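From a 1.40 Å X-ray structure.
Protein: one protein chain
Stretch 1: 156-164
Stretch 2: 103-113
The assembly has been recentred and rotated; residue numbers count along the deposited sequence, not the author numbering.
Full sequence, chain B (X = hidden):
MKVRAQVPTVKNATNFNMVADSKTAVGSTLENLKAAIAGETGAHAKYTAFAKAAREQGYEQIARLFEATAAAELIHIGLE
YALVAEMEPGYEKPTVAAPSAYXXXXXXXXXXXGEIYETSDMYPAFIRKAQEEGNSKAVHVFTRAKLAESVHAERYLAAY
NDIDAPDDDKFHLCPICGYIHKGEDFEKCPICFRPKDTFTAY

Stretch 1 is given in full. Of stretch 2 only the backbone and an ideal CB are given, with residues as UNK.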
ATOM      1  N   TYR B 156      -5.995   0.831   3.404  1.00  7.56           N
ATOM      2  CA  TYR B 156      -6.182  -0.600   3.209  1.00  7.66           C
ATOM      3  C   TYR B 156      -5.003  -1.392   3.759  1.00  7.68           C
ATOM      4  O   TYR B 156      -5.189  -2.440   4.373  1.00  7.56           O
ATOM      5  CB  TYR B 156      -6.375  -0.910   1.723  1.00  7.64           C
ATOM      6  CG  TYR B 156      -7.753  -0.570   1.186  1.00  7.55           C
ATOM      7  CD1 TYR B 156      -7.928  -0.214  -0.150  1.00  7.62           C
ATOM      8  CD2 TYR B 156      -8.888  -0.671   1.993  1.00  7.71           C
ATOM      9  CE1 TYR B 156      -9.194   0.025  -0.673  1.00  7.60           C
ATOM     10  CE2 TYR B 156     -10.161  -0.435   1.482  1.00  7.59           C
ATOM     11  CZ  TYR B 156     -10.307  -0.090   0.149  1.00  7.68           C
ATOM     12  OH  TYR B 156     -11.570   0.118  -0.364  1.00  8.11           O
ATOM     13  N   LEU B 157      -3.787  -0.900   3.546  1.00  7.83           N
ATOM     14  CA  LEU B 157      -2.614  -1.599   4.053  1.00  8.12           C
ATOM     15  C   LEU B 157      -2.578  -1.550   5.579  1.00  8.05           C
ATOM     16  O   LEU B 157      -2.204  -2.525   6.227  1.00  7.93           O
ATOM     17  CB  LEU B 157      -1.337  -0.998   3.457  1.00  8.78           C
ATOM     18  CG  LEU B 157      -1.215  -1.169   1.937  1.00  9.56           C
ATOM     19  CD1 LEU B 157      -0.067  -0.336   1.401  1.00  9.94           C
ATOM     20  CD2 LEU B 157      -1.009  -2.632   1.598  1.00 10.10           C
ATOM     21  N   ALA B 158      -2.978  -0.421   6.157  1.00  7.91           N
ATOM     22  CA  ALA B 158      -3.004  -0.290   7.613  1.00  8.00           C
ATOM     23  C   ALA B 158      -4.010  -1.288   8.180  1.00  8.03           C
ATOM     24  O   ALA B 158      -3.744  -1.960   9.176  1.00  8.07           O
ATOM     25  CB  ALA B 158      -3.400   1.129   8.006  1.00  8.06           C
ATOM     26  N   ALA B 159      -5.167  -1.386   7.537  1.00  8.00           N
ATOM     27  CA  ALA B 159      -6.208  -2.305   7.985  1.00  7.96           C
ATOM     28  C   ALA B 159      -5.737  -3.748   7.856  1.00  7.94           C
ATOM     29  O   ALA B 159      -6.066  -4.594   8.685  1.00  8.03           O
ATOM     30  CB  ALA B 159      -7.471  -2.093   7.169  1.00  7.86           C
ATOM     31  N   TYR B 160      -4.967  -4.027   6.810  1.00  7.76           N
ATOM     32  CA  TYR B 160      -4.439  -5.366   6.574  1.00  7.95           C
ATOM     33  C   TYR B 160      -3.441  -5.723   7.676  1.00  8.25           C
ATOM     34  O   TYR B 160      -3.470  -6.825   8.222  1.00  8.26           O
ATOM     35  CB  TYR B 160      -3.753  -5.403   5.206  1.00  7.66           C
ATOM     36  CG  TYR B 160      -3.131  -6.727   4.819  1.00  7.42           C
ATOM     37  CD1 TYR B 160      -3.866  -7.695   4.133  1.00  7.39           C
ATOM     38  CD2 TYR B 160      -1.785  -6.986   5.080  1.00  7.37           C
ATOM     39  CE1 TYR B 160      -3.271  -8.878   3.705  1.00  7.49           C
ATOM     40  CE2 TYR B 160      -1.183  -8.166   4.660  1.00  7.51           C
ATOM     41  CZ  TYR B 160      -1.932  -9.101   3.969  1.00  7.44           C
ATOM     42  OH  TYR B 160      -1.324 -10.246   3.514  1.00  7.99           O
ATOM     43  N   ASN B 161      -2.561  -4.784   8.008  1.00  8.72           N
ATOM     44  CA  ASN B 161      -1.566  -5.027   9.044  1.00  9.27           C
ATOM     45  C   ASN B 161      -2.197  -5.227  10.412  1.00  9.67           C
ATOM     46  O   ASN B 161      -1.679  -5.984  11.231  1.00  9.81           O
ATOM     47  CB  ASN B 161      -0.563  -3.876   9.094  1.00  9.51           C
ATOM     48  CG  ASN B 161       0.354  -3.876   7.901  1.00  9.75           C
ATOM     49  OD1 ASN B 161       0.639  -4.930   7.347  1.00 10.43           O
ATOM     50  ND2 ASN B 161       0.828  -2.709   7.503  1.00  9.74           N
ATOM     51  N   ASP B 162      -3.320  -4.556  10.651  1.00 10.04           N
ATOM     52  CA  ASP B 162      -4.021  -4.670  11.926  1.00 10.43           C
ATOM     53  C   ASP B 162      -5.326  -5.436  11.777  1.00 10.41           C
ATOM     54  O   ASP B 162      -6.275  -5.202  12.524  1.00 10.35           O
ATOM     55  CB  ASP B 162      -4.326  -3.284  12.494  1.00 11.07           C
ATOM     56  CG  ASP B 162      -3.082  -2.553  12.931  1.00 11.82           C
ATOM     57  OD1 ASP B 162      -2.148  -3.229  13.413  1.00 12.57           O
ATOM     58  OD2 ASP B 162      -3.044  -1.309  12.804  1.00 12.62           O
ATOM     59  N   ILE B 163      -5.371  -6.365  10.830  1.00 10.50           N
ATOM     60  CA  ILE B 163      -6.588  -7.123  10.589  1.00 10.71           C
ATOM     61  C   ILE B 163      -7.131  -7.816  11.839  1.00 10.94           C
ATOM     62  O   ILE B 163      -8.341  -7.961  11.991  1.00 10.90           O
ATOM     63  CB  ILE B 163      -6.380  -8.159   9.454  1.00 10.79           C
ATOM     64  CG1 ILE B 163      -7.730  -8.743   9.034  1.00 10.99           C
ATOM     65  CG2 ILE B 163      -5.430  -9.259   9.906  1.00 10.91           C
ATOM     66  CD1 ILE B 163      -7.696  -9.472   7.707  1.00 11.30           C
ATOM     67  N   ASP B 164      -6.245  -8.224  12.741  1.00 11.24           N
ATOM     68  CA  ASP B 164      -6.682  -8.895  13.960  1.00 11.77           C
ATOM     69  C   ASP B 164      -6.611  -7.997  15.190  1.00 12.01           C
ATOM     70  O   ASP B 164      -6.695  -8.467  16.329  1.00 12.15           O
ATOM     71  CB  ASP B 164      -5.859 -10.166  14.162  1.00 11.88           C
ATOM     72  CG  ASP B 164      -5.974 -11.113  12.980  1.00 11.97           C
ATOM     73  OD1 ASP B 164      -7.117 -11.463  12.619  1.00 12.30           O
ATOM     74  OD2 ASP B 164      -4.930 -11.497  12.413  1.00 12.25           O
ATOM     75  N   UNK B 103     -11.630 -13.757   0.887  1.00 12.25           N
ATOM     76  CA  UNK B 103     -11.256 -13.531   2.275  1.00 11.96           C
ATOM     77  C   UNK B 103     -10.922 -12.059   2.455  1.00 11.53           C
ATOM     78  O   UNK B 103     -10.361 -11.423   1.560  1.00 11.30           O
ATOM     79  CB  UNK B 103     -10.076 -14.415   2.683  1.00 11.96           C
ATOM     80  N   UNK B 104     -11.266 -11.525   3.619  1.00 11.14           N
ATOM     81  CA  UNK B 104     -11.056 -10.117   3.906  1.00 10.94           C
ATOM     82  C   UNK B 104      -9.645  -9.608   3.651  1.00 10.42           C
ATOM     83  O   UNK B 104      -9.471  -8.538   3.064  1.00 10.10           O
ATOM     84  CB  UNK B 104     -11.421  -9.848   5.367  1.00 10.94           C
ATOM     85  N   UNK B 105      -8.638 -10.359   4.084  1.00 10.06           N
ATOM     86  CA  UNK B 105      -7.265  -9.916   3.881  1.00  9.75           C
ATOM     87  C   UNK B 105      -6.944  -9.775   2.398  1.00  9.54           C
ATOM     88  O   UNK B 105      -6.348  -8.785   1.983  1.00  9.18           O
ATOM     89  CB  UNK B 105      -6.289 -10.893   4.540  1.00  9.75           C
ATOM     90  N   UNK B 106      -7.369 -10.741   1.593  1.00  9.31           N
ATOM     91  CA  UNK B 106      -7.118 -10.677   0.160  1.00  9.28           C
ATOM     92  C   UNK B 106      -7.909  -9.543  -0.487  1.00  8.99           C
ATOM     93  O   UNK B 106      -7.455  -8.942  -1.460  1.00  8.75           O
ATOM     94  CB  UNK B 106      -7.471 -12.011  -0.501  1.00  9.28           C
ATOM     95  N   UNK B 107      -9.085  -9.235   0.055  1.00  8.77           N
ATOM     96  CA  UNK B 107      -9.875  -8.142  -0.497  1.00  8.65           C
ATOM     97  C   UNK B 107      -9.155  -6.824  -0.222  1.00  8.44           C
ATOM     98  O   UNK B 107      -9.141  -5.932  -1.068  1.00  8.33           O
ATOM     99  CB  UNK B 107     -11.286  -8.129   0.095  1.00  8.65           C
ATOM    100  N   UNK B 108      -8.560  -6.702   0.961  1.00  8.17           N
ATOM    101  CA  UNK B 108      -7.815  -5.495   1.298  1.00  8.01           C
ATOM    102  C   UNK B 108      -6.626  -5.353   0.352  1.00  7.98           C
ATOM    103  O   UNK B 108      -6.296  -4.252  -0.068  1.00  7.74           O
ATOM    104  CB  UNK B 108      -7.348  -5.530   2.755  1.00  8.01           C
ATOM    105  N   UNK B 109      -5.983  -6.469   0.017  1.00  7.89           N
ATOM    106  CA  UNK B 109      -4.847  -6.435  -0.901  1.00  8.07           C
ATOM    107  C   UNK B 109      -5.331  -6.063  -2.308  1.00  8.18           C
ATOM    108  O   UNK B 109      -4.698  -5.265  -2.998  1.00  8.00           O
ATOM    109  CB  UNK B 109      -4.124  -7.783  -0.917  1.00  8.07           C
ATOM    110  N   UNK B 110      -6.455  -6.636  -2.729  1.00  8.38           N
ATOM    111  CA  UNK B 110      -7.015  -6.317  -4.038  1.00  8.76           C
ATOM    112  C   UNK B 110      -7.326  -4.823  -4.075  1.00  8.66           C
ATOM    113  O   UNK B 110      -7.051  -4.139  -5.061  1.00  8.72           O
ATOM    114  CB  UNK B 110      -8.267  -7.148  -4.325  1.00  8.76           C
ATOM    115  N   UNK B 111      -7.903  -4.319  -2.991  1.00  8.47           N
ATOM    116  CA  UNK B 111      -8.216  -2.906  -2.921  1.00  8.48           C
ATOM    117  C   UNK B 111      -6.955  -2.065  -3.005  1.00  8.35           C
ATOM    118  O   UNK B 111      -6.884  -1.121  -3.789  1.00  8.34           O
ATOM    119  CB  UNK B 111      -8.979  -2.591  -1.633  1.00  8.48           C
ATOM    120  N   UNK B 112      -5.950  -2.412  -2.208  1.00  8.38           N
ATOM    121  CA  UNK B 112      -4.701  -1.665  -2.213  1.00  8.48           C
ATOM    122  C   UNK B 112      -4.070  -1.648  -3.599  1.00  8.54           C
ATOM    123  O   UNK B 112      -3.605  -0.606  -4.058  1.00  8.43           O
ATOM    124  CB  UNK B 112      -3.723  -2.261  -1.198  1.00  8.48           C
ATOM    125  N   UNK B 113      -4.054  -2.794  -4.272  1.00  8.51           N
ATOM    126  CA  UNK B 113      -3.460  -2.852  -5.600  1.00  8.66           C
ATOM    127  C   UNK B 113      -4.212  -1.980  -6.590  1.00  8.50           C
ATOM    128  O   UNK B 113      -3.602  -1.311  -7.426  1.00  8.64           O
ATOM    129  CB  UNK B 113      -3.424  -4.297  -6.101  1.00  8.66           C
TER

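Stretch 2 runs as a helix from position 104, nearly antiparallel to the helix 156-161: the axes pass within 9.0 Å at 159°, so the contacts run in reversed order.

Position 103 precedes the helix, with nothing of stretch 1 near its ideal CB. A small polar residue or a proline would suit; it is S103, its side chain making no capping bond.

At 104 the CB points sideways, 4.4 Å from I163 CD1, so a small or medium apolar group could brush the isoleucine. C104 does so lightly, CB to I163 CD1 being 4.5 Å.

Position 105 also points sideways, its ideal CB 3.7 Å from both Y160 CE1 and I163 CD1. The flank is apolar, yet Y160 OH lies farther along the ring, so a compact apolar or short polar residue is plausible. The residue is D105, chi1 p: its CB packs 3.7 Å from I163 CD1, while a water bridges D105 and Y160, 2.7 Å from D105 OD2, to which it donates, and 2.7 Å from Y160 OH.

At 108 the CB sits 4.1 Å from Y156 O and 4.3 Å from Y160 CD1. That carbonyl already accepts from Y160 N, and the surroundings are mostly carbon, favouring a branched or flexible aliphatic. L108, chi1 m and chi2 t, is the residue of stretch 2 most covered by stretch 1: CD2 lies 3.6 Å from Y156 CD2 and 4.0 Å from A159 CB, while CD1 lies 4.1 Å from Y160 CB.

At 109 CA-to-CB points sideways, the ideal CB 4.8 Å from Y160 CE1, leaving room for an aliphatic chain long enough to reach the ring. I109, m at both chi angles, places CG1 3.4 Å from Y160 CE1 and swings CD1 over the ring face in a CH-pi contact, 3.8 Å from the centroid of Y160.

At 111 an ideal CB would point toward stretch 1 and come 2.8 Å from Y156 CE1, a clash. With ordinary helical angles, the backbone does not demand glycine; the tyrosine does. G111 lets Y156 CD1 approach its carbonyl carbon C to 3.5 Å.

Position 112, beside a leucine methyl and the tyrosine CB, allows a small apolar group. A112 fits, CB 3.9 Å from L157 CD2 and 4.2 Å from Y156 CB.

Positions 106, 107, 110 and 113 have no stretch 1 atoms near their ideal CB and tolerate many residues; they hold L106, N107, S110 and N113.

Stretch 2 103-113: SCDLNLISGAN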
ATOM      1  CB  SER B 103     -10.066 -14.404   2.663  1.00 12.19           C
ATOM      2  OG  SER B 103     -10.457 -15.765   2.690  1.00 13.12           O
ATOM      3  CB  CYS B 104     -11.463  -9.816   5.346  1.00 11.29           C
ATOM      4  SG  CYS B 104     -11.630  -8.060   5.680  1.00 12.67           S
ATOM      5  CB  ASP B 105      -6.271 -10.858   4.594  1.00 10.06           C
ATOM      6  CG  ASP B 105      -6.256 -12.271   4.026  1.00 10.33           C
ATOM      7  OD1 ASP B 105      -7.329 -12.810   3.677  1.00 10.77           O
ATOM      8  OD2 ASP B 105      -5.151 -12.857   3.956  1.00 10.49           O
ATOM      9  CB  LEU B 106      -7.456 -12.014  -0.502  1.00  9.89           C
ATOM     10  CG  LEU B 106      -6.508 -13.155  -0.121  1.00 10.44           C
ATOM     11  CD1 LEU B 106      -6.951 -14.431  -0.808  1.00 10.85           C
ATOM     12  CD2 LEU B 106      -5.087 -12.802  -0.518  1.00 10.90           C
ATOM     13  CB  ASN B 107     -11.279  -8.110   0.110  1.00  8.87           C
ATOM     14  CG  ASN B 107     -12.092  -9.337  -0.242  1.00  8.97           C
ATOM     15  OD1 ASN B 107     -11.801 -10.029  -1.217  1.00  9.28           O
ATOM     16  ND2 ASN B 107     -13.127  -9.603   0.542  1.00  9.31           N
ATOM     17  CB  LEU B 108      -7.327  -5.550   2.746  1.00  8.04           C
ATOM     18  CG  LEU B 108      -8.386  -5.281   3.817  1.00  8.03           C
ATOM     19  CD1 LEU B 108      -7.833  -5.652   5.182  1.00  8.16           C
ATOM     20  CD2 LEU B 108      -8.794  -3.820   3.786  1.00  8.10           C
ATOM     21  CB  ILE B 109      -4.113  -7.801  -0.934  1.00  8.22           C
ATOM     22  CG1 ILE B 109      -3.407  -8.043   0.407  1.00  8.42           C
ATOM     23  CG2 ILE B 109      -3.123  -7.841  -2.095  1.00  8.33           C
ATOM     24  CD1 ILE B 109      -2.296  -7.044   0.730  1.00  8.80           C
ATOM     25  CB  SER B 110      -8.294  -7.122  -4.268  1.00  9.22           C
ATOM     26  OG  SER B 110      -8.924  -6.750  -5.481  1.00 10.68           O
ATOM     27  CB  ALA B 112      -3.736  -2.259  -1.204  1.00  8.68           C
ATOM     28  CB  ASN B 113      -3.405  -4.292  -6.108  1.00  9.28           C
ATOM     29  CG  ASN B 113      -2.352  -5.112  -5.396  1.00  9.71           C
ATOM     30  OD1 ASN B 113      -1.368  -4.569  -4.898  1.00 10.81           O
ATOM     31  ND2 ASN B 113      -2.546  -6.427  -5.354  1.00 10.35           N
TER
HETATM   32  O   HOH W   1      -3.030 -12.011   2.501  1.00 11.20           O
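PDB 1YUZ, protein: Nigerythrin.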